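Local coordinates for 6-phosphogluconate dehydrogenase NAD-binding (Dyadobacter fermentans, PDB 4GBJ), which is probably an NAD(P)-dependent oxidoreductase related to 6-phosphogluconate and 3-hydroxyisobutyrate dehydrogenases, at residues A116-F124 against N136-K146; I59-L69 against K86-S97. All blocks are in the same frame, centred on the assembly; numbering follows the deposited sequence. Where two conformers were deposited one is given.

Contact 1 of 2, residues A116-F124 against N136-K146; sequences AHYVGAPIF and NICLSGNAGAK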
loop_
_atom_site.group_PDB
_atom_site.type_symbol
_atom_site.label_atom_id
_atom_site.label_comp_id
_atom_site.label_asym_id
_atom_site.label_seq_id
_atom_site.Cartn_x
_atom_site.Cartn_y
_atom_site.Cartn_z
ATOM N N ALA B 116 22.174 13.810 -30.413
ATOM C CA ALA B 116 21.852 12.514 -29.802
ATOM C C ALA B 116 20.584 12.657 -28.952
ATOM O O ALA B 116 20.164 13.780 -28.657
ATOM C CB ALA B 116 23.018 12.029 -28.947
ATOM N N HIS B 117 19.996 11.542 -28.520
ATOM C CA HIS B 117 18.766 11.580 -27.736
ATOM C C HIS B 117 18.916 10.785 -26.455
ATOM O O HIS B 117 19.309 9.622 -26.476
ATOM C CB HIS B 117 17.574 11.026 -28.537
ATOM C CG HIS B 117 17.416 11.611 -29.905
ATOM N ND1 HIS B 117 16.868 12.851 -30.080
ATOM C CD2 HIS B 117 17.676 11.070 -31.121
ATOM C CE1 HIS B 117 16.826 13.054 -31.388
ATOM N NE2 HIS B 117 17.363 12.033 -32.051
ATOM N N TYR B 118 18.531 11.403 -25.350
ATOM C CA TYR B 118 18.505 10.771 -24.058
ATOM C C TYR B 118 17.110 10.269 -23.770
ATOM O O TYR B 118 16.165 11.037 -23.856
ATOM C CB TYR B 118 18.931 11.763 -22.993
ATOM C CG TYR B 118 18.941 11.186 -21.599
ATOM C CD1 TYR B 118 20.117 10.714 -21.032
ATOM C CD2 TYR B 118 17.800 11.221 -20.801
ATOM C CE1 TYR B 118 20.172 10.335 -19.703
ATOM C CE2 TYR B 118 17.821 10.734 -19.496
ATOM C CZ TYR B 118 19.013 10.300 -18.950
ATOM O OH TYR B 118 19.072 9.823 -17.669
ATOM N N VAL B 119 16.977 8.994 -23.465
ATOM C CA VAL B 119 15.680 8.410 -23.063
ATOM C C VAL B 119 15.753 7.988 -21.604
ATOM O O VAL B 119 16.572 7.140 -21.271
ATOM C CB VAL B 119 15.301 7.231 -23.960
ATOM C CG1 VAL B 119 14.083 6.487 -23.407
ATOM C CG2 VAL B 119 15.015 7.730 -25.371
ATOM N N GLY B 120 14.933 8.609 -20.755
ATOM C CA GLY B 120 14.812 8.227 -19.356
ATOM C C GLY B 120 14.059 6.931 -19.284
ATOM O O GLY B 120 12.984 6.828 -19.880
ATOM N N ALA B 121 14.695 5.873 -18.764
ATOM C CA ALA B 121 14.097 4.520 -18.858
ATOM C C ALA B 121 14.232 3.731 -17.579
ATOM O O ALA B 121 14.666 2.590 -17.619
ATOM C CB ALA B 121 14.728 3.746 -20.007
ATOM N N PRO B 122 13.813 4.296 -16.443
ATOM C CA PRO B 122 13.925 3.560 -15.161
ATOM C C PRO B 122 13.142 2.261 -15.171
ATOM O O PRO B 122 12.059 2.203 -15.743
ATOM C CB PRO B 122 13.373 4.549 -14.137
ATOM C CG PRO B 122 12.582 5.540 -14.929
ATOM C CD PRO B 122 13.250 5.643 -16.238
ATOM N N ILE B 123 13.685 1.236 -14.514
ATOM C CA ILE B 123 13.090 -0.103 -14.481
ATOM C C ILE B 123 12.471 -0.389 -13.114
ATOM O O ILE B 123 13.053 -0.087 -12.065
ATOM C CB ILE B 123 14.126 -1.197 -14.909
ATOM C CG1 ILE B 123 13.451 -2.587 -15.078
ATOM C CG2 ILE B 123 15.326 -1.285 -13.961
ATOM C CD1 ILE B 123 14.344 -3.615 -15.789
ATOM N N PHE B 124 11.293 -1.040 -13.155
ATOM C CA PHE B 124 10.532 -1.453 -11.993
ATOM C C PHE B 124 10.645 -2.943 -11.988
ATOM O O PHE B 124 9.812 -3.638 -12.573
ATOM C CB PHE B 124 9.067 -0.979 -12.093
ATOM C CG PHE B 124 8.901 0.525 -12.206
ATOM C CD1 PHE B 124 8.313 1.250 -11.183
ATOM C CD2 PHE B 124 9.403 1.220 -13.306
ATOM C CE1 PHE B 124 8.113 2.619 -11.307
ATOM C CE2 PHE B 124 9.298 2.602 -13.388
ATOM C CZ PHE B 124 8.593 3.288 -12.425
ATOM N N ASN B 136 8.577 -4.027 -15.277
ATOM C CA ASN B 136 8.018 -2.962 -16.094
ATOM C C ASN B 136 9.020 -1.851 -16.299
ATOM O O ASN B 136 9.872 -1.616 -15.450
ATOM C CB ASN B 136 6.763 -2.413 -15.427
ATOM C CG ASN B 136 5.641 -3.430 -15.364
ATOM O OD1 ASN B 136 4.993 -3.704 -16.356
ATOM N ND2 ASN B 136 5.446 -4.082 -14.237
ATOM N N ILE B 137 8.862 -1.103 -17.371
ATOM C CA ILE B 137 9.717 0.064 -17.615
ATOM C C ILE B 137 8.859 1.287 -17.975
ATOM O O ILE B 137 7.809 1.156 -18.609
ATOM C CB ILE B 137 10.763 -0.287 -18.713
ATOM C CG1 ILE B 137 12.032 0.570 -18.587
ATOM C CG2 ILE B 137 10.174 -0.228 -20.127
ATOM C CD1 ILE B 137 13.149 0.089 -19.513
ATOM N N CYS B 138 9.347 2.480 -17.605
ATOM C CA CYS B 138 8.753 3.767 -17.979
ATOM C C CYS B 138 9.719 4.441 -18.895
ATOM O O CYS B 138 10.912 4.448 -18.608
ATOM C CB CYS B 138 8.445 4.636 -16.757
ATOM S SG CYS B 138 7.055 4.024 -15.783
ATOM N N LEU B 139 9.223 5.039 -19.971
ATOM C CA LEU B 139 10.078 5.720 -20.940
ATOM C C LEU B 139 9.643 7.116 -21.082
ATOM O O LEU B 139 8.452 7.364 -21.146
ATOM C CB LEU B 139 10.026 5.070 -22.321
ATOM C CG LEU B 139 10.284 3.594 -22.432
ATOM C CD1 LEU B 139 10.049 3.166 -23.855
ATOM C CD2 LEU B 139 11.710 3.227 -21.945
ATOM N N SER B 140 10.591 8.030 -21.200
ATOM C CA SER B 140 10.289 9.426 -21.499
ATOM C C SER B 140 11.496 10.039 -22.237
ATOM O O SER B 140 12.656 9.620 -22.052
ATOM C CB SER B 140 9.913 10.189 -20.238
ATOM O OG SER B 140 11.024 10.504 -19.417
ATOM N N GLY B 141 11.188 11.001 -23.098
ATOM C CA GLY B 141 12.157 11.617 -23.994
ATOM C C GLY B 141 11.627 11.644 -25.398
ATOM O O GLY B 141 10.421 11.467 -25.613
ATOM N N ASN B 142 12.532 11.873 -26.368
ATOM C CA ASN B 142 12.221 11.999 -27.783
ATOM C C ASN B 142 11.408 10.786 -28.345
ATOM O O ASN B 142 11.781 9.637 -28.139
ATOM C CB ASN B 142 13.512 12.202 -28.559
ATOM C CG ASN B 142 13.327 12.254 -30.043
ATOM O OD1 ASN B 142 13.344 11.220 -30.697
ATOM N ND2 ASN B 142 13.137 13.448 -30.604
ATOM N N ALA B 143 10.311 11.070 -29.086
ATOM C CA ALA B 143 9.405 10.036 -29.596
ATOM C C ALA B 143 10.079 9.068 -30.554
ATOM O O ALA B 143 9.917 7.864 -30.373
ATOM C CB ALA B 143 8.196 10.667 -30.257
ATOM N N GLY B 144 10.862 9.579 -31.502
ATOM C CA GLY B 144 11.591 8.758 -32.467
ATOM C C GLY B 144 12.591 7.848 -31.774
ATOM O O GLY B 144 12.681 6.656 -32.086
ATOM N N ALA B 145 13.280 8.372 -30.776
ATOM C CA ALA B 145 14.248 7.566 -30.029
ATOM C C ALA B 145 13.541 6.495 -29.195
ATOM O O ALA B 145 13.985 5.357 -29.214
ATOM C CB ALA B 145 15.119 8.444 -29.174
ATOM N N LYS B 146 12.400 6.803 -28.566
ATOM C CA LYS B 146 11.635 5.776 -27.825
ATOM C C LYS B 146 11.112 4.696 -28.771
ATOM O O LYS B 146 11.105 3.528 -28.415
ATOM C CB LYS B 146 10.432 6.372 -27.063
ATOM C CG LYS B 146 10.830 7.179 -25.844
ATOM C CD LYS B 146 9.618 7.799 -25.104
ATOM C CE LYS B 146 8.814 8.676 -26.028
ATOM N NZ LYS B 146 7.945 9.594 -25.325
HETATM O O HOH W 1 15.255 12.714 -25.718
HETATM O O HOH W 2 7.081 -4.081 -12.047
#

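Contact 2 of 2, residues I59-L69 against K86-S97; sequences ITPGGIVFSVL and KLGKDGVHVSMS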
loop_
_atom_site.group_PDB
_atom_site.type_symbol
_atom_site.label_atom_id
_atom_site.label_comp_id
_atom_site.label_asym_id
_atom_site.label_seq_id
_atom_site.Cartn_x
_atom_site.Cartn_y
_atom_site.Cartn_z
ATOM N N ILE B 59 31.040 2.822 -27.636
ATOM C CA ILE B 59 30.081 3.701 -28.321
ATOM C C ILE B 59 30.282 3.739 -29.819
ATOM O O ILE B 59 31.397 3.875 -30.282
ATOM C CB ILE B 59 30.147 5.158 -27.758
ATOM C CG1 ILE B 59 29.929 5.169 -26.236
ATOM C CG2 ILE B 59 29.105 6.049 -28.436
ATOM C CD1 ILE B 59 28.591 4.704 -25.794
ATOM N N THR B 60 29.174 3.655 -30.562
ATOM C CA THR B 60 29.139 3.768 -32.012
ATOM C C THR B 60 28.412 5.067 -32.369
ATOM O O THR B 60 27.248 5.200 -31.985
ATOM C CB THR B 60 28.397 2.556 -32.645
ATOM O OG1 THR B 60 29.106 1.358 -32.354
ATOM C CG2 THR B 60 28.271 2.674 -34.172
ATOM N N PRO B 61 29.013 5.981 -33.157
ATOM C CA PRO B 61 28.268 7.176 -33.607
ATOM C C PRO B 61 26.905 6.795 -34.204
ATOM O O PRO B 61 26.845 5.858 -34.984
ATOM C CB PRO B 61 29.193 7.764 -34.680
ATOM C CG PRO B 61 30.525 7.352 -34.254
ATOM C CD PRO B 61 30.386 5.991 -33.694
ATOM N N GLY B 62 25.825 7.399 -33.728
ATOM C CA GLY B 62 24.494 7.089 -34.240
ATOM C C GLY B 62 23.879 5.778 -33.767
ATOM O O GLY B 62 22.750 5.481 -34.146
ATOM N N GLY B 63 24.596 5.009 -32.937
ATOM C CA GLY B 63 24.132 3.753 -32.361
ATOM C C GLY B 63 23.311 3.913 -31.093
ATOM O O GLY B 63 22.845 5.001 -30.783
ATOM N N ILE B 64 23.100 2.800 -30.372
ATOM C CA ILE B 64 22.319 2.718 -29.144
ATOM C C ILE B 64 23.239 2.392 -27.985
ATOM O O ILE B 64 24.073 1.503 -28.101
ATOM C CB ILE B 64 21.210 1.639 -29.263
ATOM C CG1 ILE B 64 20.162 2.033 -30.317
ATOM C CG2 ILE B 64 20.526 1.387 -27.906
ATOM C CD1 ILE B 64 19.493 0.835 -30.973
ATOM N N VAL B 65 23.075 3.075 -26.853
ATOM C CA VAL B 65 23.847 2.739 -25.663
ATOM C C VAL B 65 22.864 2.626 -24.491
ATOM O O VAL B 65 22.034 3.484 -24.318
ATOM C CB VAL B 65 25.018 3.709 -25.354
ATOM C CG1 VAL B 65 24.549 5.175 -25.292
ATOM C CG2 VAL B 65 25.690 3.308 -24.035
ATOM N N PHE B 66 22.920 1.545 -23.755
ATOM C CA PHE B 66 22.141 1.376 -22.529
ATOM C C PHE B 66 23.067 1.627 -21.370
ATOM O O PHE B 66 24.213 1.213 -21.456
ATOM C CB PHE B 66 21.570 -0.039 -22.407
ATOM C CG PHE B 66 20.348 -0.333 -23.242
ATOM C CD1 PHE B 66 19.104 -0.458 -22.655
ATOM C CD2 PHE B 66 20.442 -0.483 -24.620
ATOM C CE1 PHE B 66 17.971 -0.687 -23.424
ATOM C CE2 PHE B 66 19.306 -0.734 -25.384
ATOM C CZ PHE B 66 18.075 -0.814 -24.784
ATOM N N SER B 67 22.585 2.242 -20.276
ATOM C CA SER B 67 23.371 2.345 -19.058
ATOM C C SER B 67 22.521 2.013 -17.857
ATOM O O SER B 67 21.322 2.333 -17.798
ATOM C CB SER B 67 23.996 3.727 -18.895
ATOM O OG SER B 67 23.032 4.736 -18.630
ATOM N N VAL B 68 23.137 1.357 -16.891
ATOM C CA VAL B 68 22.445 1.078 -15.638
ATOM C C VAL B 68 23.518 1.146 -14.588
ATOM O O VAL B 68 24.467 0.348 -14.601
ATOM C CB VAL B 68 21.596 -0.208 -15.635
ATOM C CG1 VAL B 68 22.409 -1.441 -15.898
ATOM C CG2 VAL B 68 20.833 -0.345 -14.320
ATOM N N LEU B 69 23.472 2.241 -13.806
ATOM C CA LEU B 69 24.479 2.563 -12.816
ATOM C C LEU B 69 23.824 2.903 -11.493
ATOM O O LEU B 69 22.603 2.990 -11.417
ATOM C CB LEU B 69 25.345 3.700 -13.347
ATOM C CG LEU B 69 26.042 3.398 -14.698
ATOM C CD1 LEU B 69 26.596 4.644 -15.320
ATOM C CD2 LEU B 69 27.190 2.417 -14.534
ATOM N N LYS B 86 30.778 11.426 -29.013
ATOM C CA LYS B 86 31.041 10.270 -29.862
ATOM C C LYS B 86 29.703 9.604 -30.227
ATOM O O LYS B 86 29.491 9.321 -31.381
ATOM C CB LYS B 86 31.978 9.291 -29.196
ATOM C CG LYS B 86 32.459 8.227 -30.154
ATOM C CD LYS B 86 33.463 7.357 -29.498
ATOM C CE LYS B 86 33.953 6.290 -30.425
ATOM N NZ LYS B 86 34.872 5.370 -29.722
ATOM N N LEU B 87 28.791 9.420 -29.268
ATOM C CA LEU B 87 27.419 8.888 -29.527
ATOM C C LEU B 87 26.752 9.677 -30.688
ATOM O O LEU B 87 26.151 9.081 -31.566
ATOM C CB LEU B 87 26.572 8.971 -28.259
ATOM C CG LEU B 87 25.166 8.417 -28.360
ATOM C CD1 LEU B 87 25.172 6.956 -28.824
ATOM C CD2 LEU B 87 24.444 8.580 -27.051
ATOM N N GLY B 88 26.893 10.994 -30.664
ATOM C CA GLY B 88 26.595 11.892 -31.776
ATOM C C GLY B 88 25.218 11.853 -32.402
ATOM O O GLY B 88 24.248 11.426 -31.780
ATOM N N LYS B 89 25.145 12.320 -33.655
ATOM C CA LYS B 89 23.903 12.483 -34.411
ATOM C C LYS B 89 23.112 11.194 -34.530
ATOM O O LYS B 89 23.652 10.174 -34.938
ATOM C CB LYS B 89 24.171 13.030 -35.812
ATOM C CG LYS B 89 22.898 13.500 -36.505
ATOM C CD LYS B 89 23.147 14.024 -37.909
ATOM C CE LYS B 89 21.941 13.889 -38.812
ATOM N NZ LYS B 89 20.786 14.700 -38.344
ATOM N N ASP B 90 21.826 11.260 -34.143
ATOM C CA ASP B 90 20.866 10.153 -34.166
ATOM C C ASP B 90 21.205 9.034 -33.146
ATOM O O ASP B 90 20.494 8.036 -33.110
ATOM C CB ASP B 90 20.719 9.557 -35.592
ATOM C CG ASP B 90 20.302 10.580 -36.628
ATOM O OD1 ASP B 90 19.555 11.516 -36.265
ATOM O OD2 ASP B 90 20.688 10.417 -37.828
ATOM N N GLY B 91 22.237 9.215 -32.323
ATOM C CA GLY B 91 22.594 8.244 -31.305
ATOM C C GLY B 91 21.529 8.275 -30.224
ATOM O O GLY B 91 20.860 9.299 -30.039
ATOM N N VAL B 92 21.274 7.140 -29.590
ATOM C CA VAL B 92 20.231 7.043 -28.560
ATOM C C VAL B 92 20.812 6.418 -27.292
ATOM O O VAL B 92 21.424 5.357 -27.371
ATOM C CB VAL B 92 19.000 6.235 -29.051
ATOM C CG1 VAL B 92 17.955 6.105 -27.945
ATOM C CG2 VAL B 92 18.374 6.879 -30.287
ATOM N N HIS B 93 20.609 7.082 -26.123
ATOM C CA HIS B 93 21.045 6.601 -24.826
ATOM C C HIS B 93 19.811 6.238 -24.002
ATOM O O HIS B 93 18.982 7.100 -23.754
ATOM C CB HIS B 93 21.885 7.678 -24.108
ATOM C CG HIS B 93 22.234 7.351 -22.673
ATOM N ND1 HIS B 93 22.732 8.325 -21.815
ATOM C CD2 HIS B 93 22.215 6.162 -22.008
ATOM C CE1 HIS B 93 22.907 7.723 -20.647
ATOM N NE2 HIS B 93 22.626 6.412 -20.724
ATOM N N VAL B 94 19.657 4.967 -23.668
ATOM C CA VAL B 94 18.582 4.435 -22.818
ATOM C C VAL B 94 19.157 4.373 -21.407
ATOM O O VAL B 94 19.983 3.530 -21.076
ATOM C CB VAL B 94 18.067 3.070 -23.318
ATOM C CG1 VAL B 94 16.832 2.639 -22.530
ATOM C CG2 VAL B 94 17.744 3.137 -24.802
ATOM N N SER B 95 18.741 5.306 -20.600
ATOM C CA SER B 95 19.303 5.547 -19.292
ATOM C C SER B 95 18.377 4.929 -18.247
ATOM O O SER B 95 17.303 5.449 -17.941
ATOM C CB SER B 95 19.479 7.053 -19.127
ATOM O OG SER B 95 20.027 7.419 -17.869
HETATM N N MSE B 96 18.749 3.780 -17.774
HETATM C CA MSE B 96 17.887 2.992 -16.857
HETATM C C MSE B 96 18.187 3.163 -15.375
HETATM O O MSE B 96 17.483 2.585 -14.555
HETATM C CB MSE B 96 17.984 1.548 -17.228
HETATM C CG MSE B 96 17.625 1.323 -18.699
HETATM SE SE MSE B 96 17.419 -0.545 -19.131
HETATM C CE MSE B 96 19.212 -1.019 -18.982
ATOM N N SER B 97 19.159 3.984 -15.015
ATOM C CA SER B 97 19.469 4.166 -13.607
ATOM C C SER B 97 18.337 4.901 -12.857
ATOM O O SER B 97 17.657 5.747 -13.436
ATOM C CB SER B 97 20.739 4.993 -13.471
ATOM O OG SER B 97 21.826 4.392 -14.147
HETATM O O HOH W 3 21.451 5.517 -16.593
#

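Contact 1 of 2, residues A116-F124 against N136-K146
F124 and N136 form an antiparallel hydrogen-bonded pair where strands 117-124 and 136-139 meet in the mixed sheet of the Rossmann-type domain. F124 N donates to N136 O at 2.8 Å, and N136 N donates back to F124 O. Both side chains leave on the same face of the sheet. F124 CB lies 3.5 Å from N136 O. CD2 keeps the same oxygen near the ring plane, at the edge. Further out, F124 CE2 meets C138 SG at 3.6 Å and CZ follows at 3.8 Å. The sulfur sits oblique to the ring, 50° off its normal. With CG beside the backbone N (chi1 -59°), the ring lies alongside strand 136-139. K174, the predicted active-site lysine, makes a cation-pi contact with this ring, and M208 of the second subunit packs on it. Pairing thins in the middle: C138 N reaches P122 O only weakly, and P122 has no N-H to return to C138 O. G120 and S140 then bond in both directions. At the far end N142 OD1 caps helix 143-153, accepting from A145 N. The same amide stacks on H117, planes 21° apart, with OD1 3.9 Å above the centre of the imidazole.

Contact 2 of 2, residues I59-L69 against K86-S97
F66 and V94 pair in the parallel part of a Rossmann-type sheet, where strands 64-67 and 92-95 run side by side at 17°. The crossover between them is helical and right-handed, as in the classical beta-alpha-beta unit. Packing is close along this ladder. V94 CB sits over one face of the F66 ring, 3.9 Å from its centroid, a CH-pi contact. The selenium of M96, a selenomethionine, lies in the plane of that ring at its edge, and M96 CE touches F66 CD1 at 3.7 Å. On the other face of the sheet V65 CG1 packs against H93 CB and L87 CD2. Next along, S67 OG and H93 NE2 share a 2.7 Å hydrogen bond, with the hydroxyl oxygen in the plane of the imidazole. The serine gets there with OG between its backbone N and carbonyl carbon (chi1 69°). H93 ND1 is bonded to H111, and F79 stacks on the ring.

The opposite end is more open to solvent. Type II turns 60-63 and 88-91 face each other through backbone, G62 CA near K89 O. G62 N donates to L87 O at the end of helix 81-87, and I59 CG2 still presses on L87. P61, K89 and D90 are exposed, and the K89 to D90 salt bridge is long.

Beyond the strand ends, S97 OG accepts from L69 N at 2.7 Å. One water bonds the hydroxyls of S67, S95 and S97; Y118 is the outside partner of S95. Bonds at both nitrogens would fix the rotation of the buried H93 ring, while the water network satisfies hydroxyls at the strand ends.

Overall arrangement
Contact 2 precedes contact 1 along the chain, and both belong to one sheet. Their centres are 11 Å apart. Strand 92-95 of contact 2 lies next to strand 117-124 of contact 1. The seam is bonded by backbone, with A121 N 2.8 Å from S95 O, and by side chain, with Y118 OH 2.6 Å from S95 OG. Strand 136-139 runs antiparallel to 117-124, and 159-162 follows it in the same sense. Contact 1 is nearer the predicted active site: the side chain of P122 is about 4 Å from that of K174, against about 9 Å for S97 in contact 2. The bound sodium ion is about 9 Å from the N136 side chain and about 13 Å from that of F66.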